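PDB 6EUG: beta-glucanase from Bacteroides thetaiotaomicron, which probably hydrolyses beta-1,3-galactosidic linkages of arabinogalactan, this chain being the family 43 glycosidase part of a longer protein that also carries a family 16 module. Local coordinates for residues D102-C107 with E130-G135; G121-W126 with D147-P152; D208-R213 with Y229-N234. One frame throughout, in Å; residues are numbered along the deposited sequence. Where two conformers were deposited one is given.

Interaction 1 (D102-C107 with E130-G135); sequences DIEKGC and ELKGQG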
ATOM      1  N   ASP A 102      21.059   0.471   3.918  1.00 16.02           N
ATOM      2  CA  ASP A 102      19.666   0.882   4.173  1.00 16.06           C
ATOM      3  C   ASP A 102      18.765  -0.345   4.412  1.00 15.25           C
ATOM      4  O   ASP A 102      17.863  -0.281   5.253  1.00 16.92           O
ATOM      5  CB  ASP A 102      19.074   1.706   2.986  1.00 16.41           C
ATOM      6  CG  ASP A 102      19.533   3.172   2.951  1.00 19.58           C
ATOM      7  OD1 ASP A 102      20.369   3.603   3.801  1.00 22.86           O
ATOM      8  OD2 ASP A 102      19.038   3.910   2.025  1.00 23.36           O
ATOM      9  N   ILE A 103      18.977  -1.440   3.678  1.00 16.37           N
ATOM     10  CA  ILE A 103      18.171  -2.677   3.883  1.00 17.64           C
ATOM     11  C   ILE A 103      18.904  -3.810   4.614  1.00 15.74           C
ATOM     12  O   ILE A 103      18.598  -5.006   4.432  1.00 15.96           O
ATOM     13  CB  ILE A 103      17.469  -3.169   2.593  1.00 18.41           C
ATOM     14  CG1 ILE A 103      18.442  -3.502   1.466  1.00 21.69           C
ATOM     15  CG2 ILE A 103      16.452  -2.121   2.134  1.00 21.21           C
ATOM     16  CD1 ILE A 103      17.822  -4.370   0.380  1.00 22.55           C
ATOM     17  N   GLU A 104      19.850  -3.443   5.475  1.00 16.68           N
ATOM     18  CA  GLU A 104      20.554  -4.430   6.299  1.00 17.28           C
ATOM     19  C   GLU A 104      19.586  -5.221   7.173  1.00 16.77           C
ATOM     20  O   GLU A 104      18.538  -4.683   7.620  1.00 16.87           O
ATOM     21  CB  GLU A 104      21.645  -3.768   7.143  1.00 18.30           C
ATOM     22  CG  GLU A 104      21.200  -2.873   8.271  1.00 21.60           C
ATOM     23  CD  GLU A 104      22.397  -2.265   8.979  1.00 25.72           C
ATOM     24  OE1 GLU A 104      22.360  -1.020   9.136  1.00 28.55           O
ATOM     25  OE2 GLU A 104      23.373  -3.033   9.312  1.00 23.53           O
ATOM     26  N   LYS A 105      19.924  -6.491   7.411  1.00 17.64           N
ATOM     27  CA  LYS A 105      19.107  -7.343   8.290  1.00 19.12           C
ATOM     28  C   LYS A 105      18.859  -6.620   9.626  1.00 21.08           C
ATOM     29  O   LYS A 105      19.798  -6.060  10.240  1.00 19.83           O
ATOM     30  CB  LYS A 105      19.758  -8.713   8.544  1.00 20.82           C
ATOM     31  CG  LYS A 105      18.803  -9.762   9.109  1.00 23.55           C
ATOM     32  CD  LYS A 105      19.518 -11.019   9.540  1.00 27.33           C
ATOM     33  CE  LYS A 105      18.726 -11.760  10.616  1.00 31.74           C
ATOM     34  NZ  LYS A 105      17.994 -12.844   9.957  1.00 40.59           N
ATOM     35  N   GLY A 106      17.602  -6.644  10.055  1.00 18.24           N
ATOM     36  CA  GLY A 106      17.117  -5.848  11.182  1.00 20.68           C
ATOM     37  C   GLY A 106      16.234  -4.684  10.773  1.00 18.49           C
ATOM     38  O   GLY A 106      15.492  -4.157  11.611  1.00 18.21           O
ATOM     39  N   CYS A 107      16.303  -4.268   9.495  1.00 18.31           N
ATOM     40  CA  CYS A 107      15.359  -3.249   8.969  1.00 17.79           C
ATOM     41  C   CYS A 107      13.916  -3.793   8.835  1.00 15.27           C
ATOM     42  O   CYS A 107      13.681  -5.009   8.762  1.00 16.56           O
ATOM     43  CB  CYS A 107      15.869  -2.691   7.634  1.00 19.39           C
ATOM     44  SG  CYS A 107      15.583  -3.791   6.224  1.00 17.96           S
ATOM     45  N   GLU A 130      11.767   1.016   7.173  1.00 14.63           N
ATOM     46  CA  GLU A 130      12.255   1.672   8.369  1.00 15.71           C
ATOM     47  C   GLU A 130      13.660   1.107   8.672  1.00 15.26           C
ATOM     48  O   GLU A 130      13.883  -0.120   8.678  1.00 16.25           O
ATOM     49  CB  GLU A 130      11.322   1.455   9.570  1.00 16.50           C
ATOM     50  CG  GLU A 130       9.860   1.877   9.369  1.00 16.33           C
ATOM     51  CD  GLU A 130       9.591   3.372   9.342  1.00 16.52           C
ATOM     52  OE1 GLU A 130      10.485   4.161   9.732  1.00 17.06           O
ATOM     53  OE2 GLU A 130       8.441   3.770   8.979  1.00 14.33           O
ATOM     54  N   LEU A 131      14.603   2.028   8.880  1.00 16.21           N
ATOM     55  CA  LEU A 131      15.998   1.686   9.100  1.00 16.32           C
ATOM     56  C   LEU A 131      16.188   0.905  10.409  1.00 16.11           C
ATOM     57  O   LEU A 131      15.470   1.127  11.390  1.00 17.44           O
ATOM     58  CB  LEU A 131      16.871   2.945   9.094  1.00 17.56           C
ATOM     59  CG  LEU A 131      16.865   3.840   7.846  1.00 20.85           C
ATOM     60  CD1 LEU A 131      17.668   5.124   8.068  1.00 20.68           C
ATOM     61  CD2 LEU A 131      17.401   3.088   6.641  1.00 22.62           C
ATOM     62  N   LYS A 132      17.113  -0.049  10.372  1.00 15.23           N
ATOM     63  CA  LYS A 132      17.463  -0.876  11.531  1.00 15.54           C
ATOM     64  C   LYS A 132      17.681  -0.032  12.757  1.00 16.20           C
ATOM     65  O   LYS A 132      18.408   0.965  12.719  1.00 18.48           O
ATOM     66  CB  LYS A 132      18.751  -1.685  11.224  1.00 16.41           C
ATOM     67  CG  LYS A 132      19.303  -2.494  12.403  1.00 17.61           C
ATOM     68  CD  LYS A 132      20.588  -3.255  12.090  1.00 20.20           C
ATOM     69  CE  LYS A 132      21.041  -4.079  13.309  1.00 22.07           C
ATOM     70  NZ  LYS A 132      22.399  -4.651  13.121  1.00 25.22           N
ATOM     71  N   GLY A 133      17.029  -0.441  13.839  1.00 19.36           N
ATOM     72  CA  GLY A 133      17.226   0.151  15.154  1.00 22.22           C
ATOM     73  C   GLY A 133      16.524   1.468  15.411  1.00 21.41           C
ATOM     74  O   GLY A 133      16.721   2.047  16.488  1.00 23.71           O
ATOM     75  N   GLN A 134      15.750   1.967  14.428  1.00 19.54           N
ATOM     76  CA  GLN A 134      15.103   3.279  14.523  1.00 19.42           C
ATOM     77  C   GLN A 134      13.578   3.228  14.690  1.00 18.82           C
ATOM     78  O   GLN A 134      12.898   4.251  14.551  1.00 19.13           O
ATOM     79  CB  GLN A 134      15.530   4.175  13.324  1.00 20.07           C
ATOM     80  CG  GLN A 134      17.043   4.304  13.233  1.00 25.63           C
ATOM     81  CD  GLN A 134      17.526   5.466  12.383  1.00 30.96           C
ATOM     82  OE1 GLN A 134      16.966   6.560  12.409  1.00 35.54           O
ATOM     83  NE2 GLN A 134      18.593   5.231  11.626  1.00 33.01           N
ATOM     84  N   GLY A 135      13.028   2.060  15.029  1.00 19.03           N
ATOM     85  CA  GLY A 135      11.567   1.909  15.180  1.00 18.37           C
ATOM     86  C   GLY A 135      10.836   2.249  13.869  1.00 18.45           C
ATOM     87  O   GLY A 135      11.262   1.856  12.798  1.00 19.46           O
TER
HETATM   88  O   HOH W   1      18.612  -0.403   7.907  1.00 19.84           O
HETATM   89  O   HOH W   2      22.551  -5.918   9.958  1.00 33.85           O

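Interaction 2 (G121-W126 with D147-P152); sequences GKFVMW and DSPAGP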
ATOM      1  N   GLY A 121      11.194  -1.888 -20.056  1.00 20.89           N
ATOM      2  CA  GLY A 121      11.101  -3.341 -19.933  1.00 17.35           C
ATOM      3  C   GLY A 121      11.548  -3.870 -18.567  1.00 20.70           C
ATOM      4  O   GLY A 121      11.845  -5.067 -18.447  1.00 24.03           O
ATOM      5  N   LYS A 122      11.613  -3.013 -17.545  1.00 18.25           N
ATOM      6  CA  LYS A 122      12.040  -3.454 -16.192  1.00 16.47           C
ATOM      7  C   LYS A 122      10.870  -3.643 -15.228  1.00 17.39           C
ATOM      8  O   LYS A 122       9.835  -2.954 -15.349  1.00 17.29           O
ATOM      9  CB  LYS A 122      12.979  -2.411 -15.583  1.00 19.54           C
ATOM     10  CG  LYS A 122      14.166  -1.995 -16.432  1.00 20.20           C
ATOM     11  CD  LYS A 122      15.100  -3.161 -16.685  1.00 22.81           C
ATOM     12  CE  LYS A 122      16.418  -2.678 -17.284  1.00 25.47           C
ATOM     13  NZ  LYS A 122      17.198  -3.820 -17.831  1.00 29.83           N
ATOM     14  N   PHE A 123      11.075  -4.492 -14.215  1.00 15.02           N
ATOM     15  CA  PHE A 123      10.151  -4.608 -13.078  1.00 16.74           C
ATOM     16  C   PHE A 123      10.635  -3.751 -11.908  1.00 15.87           C
ATOM     17  O   PHE A 123      11.783  -3.855 -11.494  1.00 17.74           O
ATOM     18  CB  PHE A 123      10.020  -6.058 -12.642  1.00 18.03           C
ATOM     19  CG  PHE A 123       9.437  -6.936 -13.715  1.00 20.35           C
ATOM     20  CD1 PHE A 123      10.263  -7.480 -14.705  1.00 24.95           C
ATOM     21  CD2 PHE A 123       8.070  -7.186 -13.766  1.00 22.24           C
ATOM     22  CE1 PHE A 123       9.723  -8.276 -15.718  1.00 25.67           C
ATOM     23  CE2 PHE A 123       7.529  -7.980 -14.780  1.00 23.94           C
ATOM     24  CZ  PHE A 123       8.359  -8.530 -15.737  1.00 26.07           C
ATOM     25  N   VAL A 124       9.735  -2.901 -11.389  1.00 14.33           N
ATOM     26  CA  VAL A 124      10.091  -1.934 -10.369  1.00 16.13           C
ATOM     27  C   VAL A 124       9.271  -2.221  -9.095  1.00 17.08           C
ATOM     28  O   VAL A 124       8.024  -2.195  -9.132  1.00 14.29           O
ATOM     29  CB  VAL A 124       9.820  -0.501 -10.867  1.00 15.95           C
ATOM     30  CG1 VAL A 124      10.241   0.512  -9.805  1.00 15.82           C
ATOM     31  CG2 VAL A 124      10.533  -0.261 -12.214  1.00 16.87           C
ATOM     32  N   MET A 125       9.983  -2.485  -7.996  1.00 14.03           N
ATOM     33  CA  MET A 125       9.405  -2.702  -6.642  1.00 15.23           C
ATOM     34  C   MET A 125       9.560  -1.458  -5.762  1.00 15.47           C
ATOM     35  O   MET A 125      10.663  -0.903  -5.645  1.00 13.98           O
ATOM     36  CB  MET A 125      10.090  -3.882  -5.946  1.00 14.39           C
ATOM     37  CG  MET A 125       9.421  -4.340  -4.654  1.00 15.18           C
ATOM     38  SD  MET A 125      10.358  -5.623  -3.781  1.00 16.09           S
ATOM     39  CE  MET A 125       9.975  -7.082  -4.768  1.00 18.34           C
ATOM     40  N   TRP A 126       8.447  -1.018  -5.158  1.00 13.59           N
ATOM     41  CA  TRP A 126       8.485  -0.008  -4.108  1.00 13.80           C
ATOM     42  C   TRP A 126       7.987  -0.665  -2.827  1.00 13.10           C
ATOM     43  O   TRP A 126       7.146  -1.581  -2.869  1.00 12.94           O
ATOM     44  CB  TRP A 126       7.605   1.219  -4.455  1.00 13.06           C
ATOM     45  CG  TRP A 126       8.228   2.158  -5.508  1.00 12.97           C
ATOM     46  CD1 TRP A 126       8.161   2.027  -6.854  1.00 14.94           C
ATOM     47  CD2 TRP A 126       8.962   3.373  -5.264  1.00 14.29           C
ATOM     48  NE1 TRP A 126       8.808   3.061  -7.469  1.00 14.91           N
ATOM     49  CE2 TRP A 126       9.276   3.929  -6.525  1.00 15.34           C
ATOM     50  CE3 TRP A 126       9.357   4.056  -4.112  1.00 16.54           C
ATOM     51  CZ2 TRP A 126      10.025   5.105  -6.667  1.00 16.50           C
ATOM     52  CZ3 TRP A 126      10.085   5.233  -4.247  1.00 16.90           C
ATOM     53  CH2 TRP A 126      10.407   5.748  -5.529  1.00 19.17           C
ATOM     54  N   ASP A 147      15.237  -7.414 -13.973  1.00 17.02           N
ATOM     55  CA  ASP A 147      14.950  -7.799 -15.348  1.00 15.42           C
ATOM     56  C   ASP A 147      13.848  -8.905 -15.461  1.00 16.21           C
ATOM     57  O   ASP A 147      13.216  -9.059 -16.527  1.00 19.97           O
ATOM     58  CB  ASP A 147      16.241  -8.313 -16.027  1.00 17.73           C
ATOM     59  CG  ASP A 147      17.279  -7.228 -16.280  1.00 22.13           C
ATOM     60  OD1 ASP A 147      17.072  -6.042 -15.978  1.00 23.03           O
ATOM     61  OD2 ASP A 147      18.349  -7.593 -16.811  1.00 27.63           O
ATOM     62  N   SER A 148      13.624  -9.646 -14.373  1.00 17.73           N
ATOM     63  CA  SER A 148      12.652 -10.740 -14.322  1.00 17.74           C
ATOM     64  C   SER A 148      11.555 -10.433 -13.272  1.00 18.43           C
ATOM     65  O   SER A 148      11.815  -9.725 -12.289  1.00 17.19           O
ATOM     66  CB  SER A 148      13.357 -12.052 -13.942  1.00 21.30           C
ATOM     67  OG  SER A 148      13.904 -11.993 -12.617  1.00 22.03           O
ATOM     68  N   PRO A 149      10.348 -11.000 -13.442  1.00 18.06           N
ATOM     69  CA  PRO A 149       9.307 -10.735 -12.426  1.00 17.01           C
ATOM     70  C   PRO A 149       9.681 -11.305 -11.023  1.00 17.80           C
ATOM     71  O   PRO A 149       9.466 -10.636 -10.034  1.00 17.70           O
ATOM     72  CB  PRO A 149       8.033 -11.401 -13.027  1.00 19.25           C
ATOM     73  CG  PRO A 149       8.550 -12.366 -14.044  1.00 21.96           C
ATOM     74  CD  PRO A 149       9.779 -11.704 -14.613  1.00 18.33           C
ATOM     75  N   ALA A 150      10.273 -12.507 -10.953  1.00 17.69           N
ATOM     76  CA  ALA A 150      10.516 -13.168  -9.664  1.00 17.63           C
ATOM     77  C   ALA A 150      11.760 -12.692  -8.931  1.00 18.57           C
ATOM     78  O   ALA A 150      11.893 -12.954  -7.714  1.00 20.49           O
ATOM     79  CB  ALA A 150      10.541 -14.683  -9.820  1.00 18.46           C
ATOM     80  N   GLY A 151      12.675 -12.021  -9.641  1.00 18.73           N
ATOM     81  CA  GLY A 151      13.925 -11.532  -9.038  1.00 18.49           C
ATOM     82  C   GLY A 151      15.112 -12.482  -9.257  1.00 19.39           C
ATOM     83  O   GLY A 151      14.978 -13.512  -9.926  1.00 19.87           O
ATOM     84  N   PRO A 152      16.268 -12.179  -8.671  1.00 19.44           N
ATOM     85  CA  PRO A 152      16.416 -11.156  -7.622  1.00 18.19           C
ATOM     86  C   PRO A 152      16.340  -9.684  -8.074  1.00 16.72           C
ATOM     87  O   PRO A 152      16.747  -9.335  -9.193  1.00 17.59           O
ATOM     88  CB  PRO A 152      17.789 -11.473  -7.019  1.00 20.29           C
ATOM     89  CG  PRO A 152      18.560 -12.095  -8.152  1.00 20.95           C
ATOM     90  CD  PRO A 152      17.517 -12.939  -8.882  1.00 18.20           C
TER

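Interaction 3 (D208-R213 with Y229-N234); sequences DGQMSR and YSSEDN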
ATOM      1  N   ASP A 208      13.345  18.004   4.173  1.00 20.51           N
ATOM      2  CA  ASP A 208      13.901  16.647   4.015  1.00 22.96           C
ATOM      3  C   ASP A 208      12.943  15.662   3.334  1.00 21.57           C
ATOM      4  O   ASP A 208      13.349  14.544   2.978  1.00 24.38           O
ATOM      5  CB  ASP A 208      14.355  16.081   5.371  1.00 31.14           C
ATOM      6  CG  ASP A 208      15.491  16.865   5.990  1.00 40.88           C
ATOM      7  OD1 ASP A 208      16.315  17.499   5.276  1.00 47.99           O
ATOM      8  OD2 ASP A 208      15.563  16.840   7.232  1.00 52.11           O
ATOM      9  N   GLY A 209      11.708  16.092   3.096  1.00 16.43           N
ATOM     10  CA  GLY A 209      10.717  15.244   2.412  1.00 16.40           C
ATOM     11  C   GLY A 209       9.559  14.725   3.261  1.00 16.59           C
ATOM     12  O   GLY A 209       9.649  14.557   4.480  1.00 14.49           O
ATOM     13  N   GLN A 210       8.471  14.421   2.573  1.00 16.59           N
ATOM     14  CA  GLN A 210       7.234  13.966   3.209  1.00 18.61           C
ATOM     15  C   GLN A 210       7.361  12.508   3.655  1.00 17.25           C
ATOM     16  O   GLN A 210       8.021  11.690   2.976  1.00 16.59           O
ATOM     17  CB  GLN A 210       6.052  14.137   2.242  1.00 17.06           C
ATOM     18  CG  GLN A 210       5.846  15.591   1.798  1.00 16.74           C
ATOM     19  CD  GLN A 210       5.542  16.518   2.952  1.00 16.34           C
ATOM     20  OE1 GLN A 210       4.600  16.267   3.716  1.00 15.21           O
ATOM     21  NE2 GLN A 210       6.345  17.616   3.093  1.00 15.47           N
ATOM     22  N   MET A 211       6.745  12.204   4.801  1.00 14.72           N
ATOM     23  CA  MET A 211       6.793  10.870   5.381  1.00 16.41           C
ATOM     24  C   MET A 211       6.001   9.887   4.544  1.00 14.92           C
ATOM     25  O   MET A 211       5.022  10.259   3.930  1.00 15.42           O
ATOM     26  CB  MET A 211       6.239  10.870   6.816  1.00 16.11           C
ATOM     27  CG  MET A 211       7.054  11.707   7.813  1.00 16.40           C
ATOM     28  SD  MET A 211       6.269  11.905   9.418  1.00 16.79           S
ATOM     29  CE  MET A 211       6.332  10.228  10.062  1.00 20.06           C
ATOM     30  N   SER A 212       6.484   8.641   4.484  1.00 13.21           N
ATOM     31  CA  SER A 212       5.783   7.551   3.760  1.00 13.70           C
ATOM     32  C   SER A 212       5.815   6.300   4.584  1.00 14.88           C
ATOM     33  O   SER A 212       6.910   5.796   4.855  1.00 14.37           O
ATOM     34  CB  SER A 212       6.479   7.301   2.382  1.00 14.80           C
ATOM     35  OG  SER A 212       5.781   6.342   1.588  1.00 13.44           O
ATOM     36  N   ARG A 213       4.634   5.808   5.008  1.00 13.58           N
ATOM     37  CA  ARG A 213       4.508   4.544   5.712  1.00 14.44           C
ATOM     38  C   ARG A 213       3.688   3.543   4.863  1.00 14.41           C
ATOM     39  O   ARG A 213       4.208   3.091   3.833  1.00 13.03           O
ATOM     40  CB  ARG A 213       4.056   4.727   7.182  1.00 14.35           C
ATOM     41  CG  ARG A 213       5.053   5.508   8.027  1.00 14.37           C
ATOM     42  CD  ARG A 213       5.021   5.028   9.480  1.00 17.36           C
ATOM     43  NE  ARG A 213       5.877   5.775  10.411  1.00 16.46           N
ATOM     44  CZ  ARG A 213       5.479   6.808  11.158  1.00 19.24           C
ATOM     45  NH1 ARG A 213       4.239   7.309  11.054  1.00 19.91           N
ATOM     46  NH2 ARG A 213       6.341   7.380  12.001  1.00 21.58           N
ATOM     47  N   TYR A 229       0.514   7.055  -0.580  1.00 11.93           N
ATOM     48  CA  TYR A 229       1.043   6.709   0.764  1.00 12.28           C
ATOM     49  C   TYR A 229       0.465   7.504   1.927  1.00 13.78           C
ATOM     50  O   TYR A 229       0.030   8.639   1.749  1.00 14.26           O
ATOM     51  CB  TYR A 229       2.590   6.812   0.766  1.00 13.05           C
ATOM     52  CG  TYR A 229       3.085   8.202   0.318  1.00 13.65           C
ATOM     53  CD1 TYR A 229       3.206   8.526  -1.056  1.00 12.66           C
ATOM     54  CD2 TYR A 229       3.349   9.229   1.255  1.00 14.08           C
ATOM     55  CE1 TYR A 229       3.613   9.787  -1.450  1.00 13.71           C
ATOM     56  CE2 TYR A 229       3.761  10.489   0.860  1.00 14.56           C
ATOM     57  CZ  TYR A 229       3.846  10.792  -0.496  1.00 15.73           C
ATOM     58  OH  TYR A 229       4.211  12.061  -0.885  1.00 15.37           O
ATOM     59  N   SER A 230       0.497   6.890   3.120  0.50 14.52           N
ATOM     60  CA  SER A 230       0.123   7.556   4.352  0.50 14.70           C
ATOM     61  C   SER A 230       1.315   8.439   4.799  0.50 14.36           C
ATOM     62  O   SER A 230       2.441   7.961   4.942  0.50 13.59           O
ATOM     63  CB  SER A 230      -0.264   6.537   5.432  0.50 16.58           C
ATOM     64  OG  SER A 230      -1.333   5.698   4.999  0.50 15.32           O
ATOM     65  N   SER A 231       1.046   9.722   5.004  1.00 11.61           N
ATOM     66  CA  SER A 231       2.081  10.756   5.274  1.00 13.06           C
ATOM     67  C   SER A 231       1.739  11.610   6.516  1.00 13.41           C
ATOM     68  O   SER A 231       0.726  11.377   7.170  1.00 13.14           O
ATOM     69  CB  SER A 231       2.203  11.680   4.046  1.00 13.47           C
ATOM     70  OG  SER A 231       3.402  12.461   4.046  1.00 13.77           O
ATOM     71  N   GLU A 232       2.578  12.603   6.847  1.00 13.41           N
ATOM     72  CA  GLU A 232       2.277  13.532   7.934  1.00 14.36           C
ATOM     73  C   GLU A 232       1.912  12.789   9.263  1.00 15.21           C
ATOM     74  O   GLU A 232       0.823  12.966   9.833  1.00 14.80           O
ATOM     75  CB  GLU A 232       1.145  14.483   7.479  1.00 15.88           C
ATOM     76  CG  GLU A 232       1.388  15.208   6.162  1.00 15.42           C
ATOM     77  CD  GLU A 232       0.244  16.081   5.654  1.00 14.83           C
ATOM     78  OE1 GLU A 232      -0.589  16.610   6.476  1.00 15.85           O
ATOM     79  OE2 GLU A 232       0.121  16.214   4.385  1.00 14.90           O
ATOM     80  N   ASP A 233       2.825  11.947   9.742  1.00 16.82           N
ATOM     81  CA  ASP A 233       2.624  11.158  10.979  1.00 15.92           C
ATOM     82  C   ASP A 233       1.370  10.245  10.832  1.00 16.22           C
ATOM     83  O   ASP A 233       0.602  10.080  11.798  1.00 17.51           O
ATOM     84  CB  ASP A 233       2.548  12.026  12.265  1.00 20.07           C
ATOM     85  CG  ASP A 233       3.920  12.593  12.717  1.00 23.70           C
ATOM     86  OD1 ASP A 233       4.962  12.288  12.165  1.00 24.20           O
ATOM     87  OD2 ASP A 233       3.975  13.411  13.643  1.00 26.29           O
ATOM     88  N   ASN A 234       1.176   9.713   9.605  1.00 14.89           N
ATOM     89  CA  ASN A 234       0.031   8.850   9.222  1.00 13.30           C
ATOM     90  C   ASN A 234      -1.323   9.605   9.101  1.00 13.19           C
ATOM     91  O   ASN A 234      -2.341   8.993   8.781  1.00 15.30           O
ATOM     92  CB  ASN A 234      -0.152   7.641  10.190  1.00 13.41           C
ATOM     93  CG  ASN A 234       0.987   6.631  10.140  1.00 16.19           C
ATOM     94  OD1 ASN A 234       1.860   6.674   9.280  1.00 18.50           O
ATOM     95  ND2 ASN A 234       0.997   5.734  11.115  1.00 24.20           N
TER
HETATM   96  O   HOH W   3       5.022  14.339   5.952  1.00 15.91           O

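Interaction 1 (D102-C107 with E130-G135)
Two type II beta turns, E104 to C107 and L131 to Q134, meet at one end of the second blade of the family 43 propeller, with the aliphatic chain of K132 laid across the first turn. K132 has CG anti to its own backbone N (chi1 174°) and stays extended to the amine, so the chain runs out past G106: CB lies 3.9 Å from G106 C, and CD comes within 3.5 Å of K105 O. G106, at the third turn position with positive phi, suits both needs, since it tolerates these backbone angles and leaves room for the lysine. E104 crosses K132 at about a right angle, its CD 3.7 Å from K132 CD. The charged ends stand further apart, E104 OE2 4.3 Å from K132 NZ; OE2 also accepts a hydrogen bond from the backbone N of G100. A water spans this gap, giving protons to E104 OE2 and K105 O and receiving a weak bond from K132 NZ. Deeper in, a second water links K132 N to D102 O at 2.9 and 2.8 Å, joining the backbone just ahead of the first turn to that of the second. Beside it L131 sets CD2 3.7 Å from D102 O, lying alongside D102, whose carboxylate turns to S158. C107, buried, puts CB 3.4 Å from E130 O. E130 accepts hydrogen bonds from H128 NE2 and A139 N, near the bound glucoimidazole. The arrangement is that of a beta propeller, in which an inter-blade linker enters an inner strand beside a turn of the same blade.

Interaction 2 (G121-W126 with D147-P152)
K122 and D147 form the electrostatic part of this surface contact, between the second strand of a propeller blade and the loop joining the third and fourth strands. The lysine bends at chi2 (-63°), which brings its chain alongside the aspartate; NZ then donates to D147 OD1 at 2.9 Å, from 43° above the carboxylate plane, in a salt bridge. The apolar part belongs to F123 and P149. P149 CB sits over one face of the phenyl ring, 4.1 Å from its centroid and 22° off the normal, a CH-pi contact, while P149 CD packs 3.6 Å from F123 CE1. A flat aromatic suits the spot because it offers a broad face to the pyrrolidine. Polar backbone also borders the ring: D147 O lies at its edge, 3.7 Å from CE1, and S148 C approaches CD1 obliquely at 3.5 Å. Elsewhere the ring meets H53 edge-to-face and also touches the Y116 ring, so F123 joins this loop to residues of the neighbouring blade and of its own inner strand. F123 on P149 gives the apolar share of the burial, and the ion pair a comparable share at the exposed margin, where water would probably weaken its attraction.

Interaction 3 (D208-R213 with Y229-N234)
M211 and S231 face each other where the loop leading into the inner strand of the third propeller blade passes the end of that blade's second strand. The hydroxyl of S231 is turned away from its own N, chi1 -164°, toward M211 O; the bond is 2.7 Å long and lies in the carbonyl plane on a lone pair. The same carbonyl oxygen meets the edge of the Y229 ring, 3.3 Å from CD2. S212 is small enough to lie close to Y229 CB and CG, with OG 3.3 Å from CB; the phenol beyond reaches Q238. A water draws the polar groups together, donating to Q210 OE1 and S231 OG and accepting from M211 N. Q210, bent at chi2, also binds Q238 through OE1 and V202 through NE2, which pins its amide in this buried setting. With chi2 of M211 extended (171°), SD reaches D233 N and accepts a weak bond at 3.5 Å; the bend at chi3 then sets CE near D233 OD1. D233 itself is paired with R204 of helix 200-205. E232, D233 and N234 all have positive phi, and these three residues form the turn that leads from strand 225-231 into strand 236-242. Further along, R213 N donates to S230 O at 3.1 Å, next to D214 of the glucoimidazole pocket. The side chain of R213 reaches Y136 O, at another pocket residue, through NH2, consistent with a second-shell role behind the sugar site. Its NH1 donates to N234 OD1 at 3.0 Å: the oxygen lies in the guanidinium plane, yet the nitrogen approaches from 64° above the amide plane of N234.

Overall arrangement
From the N terminus, the linker 102-107 enters the second blade of the propeller, and interaction 1 closes the loop from there to 130-135. Interaction 2 starts within that span, at 121-126, and ends beyond it at 147-152, so the two contacts cross; both secure the blade of strands 108-117 to 154-159, with their centres about 23 Å apart. Interaction 3 follows in series, closing the loop from 208-213 to 229-234 in the third blade. Its centre is about 17 Å from that of interaction 1, and the two meet through a long, weak ion pair between E130 and R213, which connects neighbouring blades beside the glucoimidazole pocket.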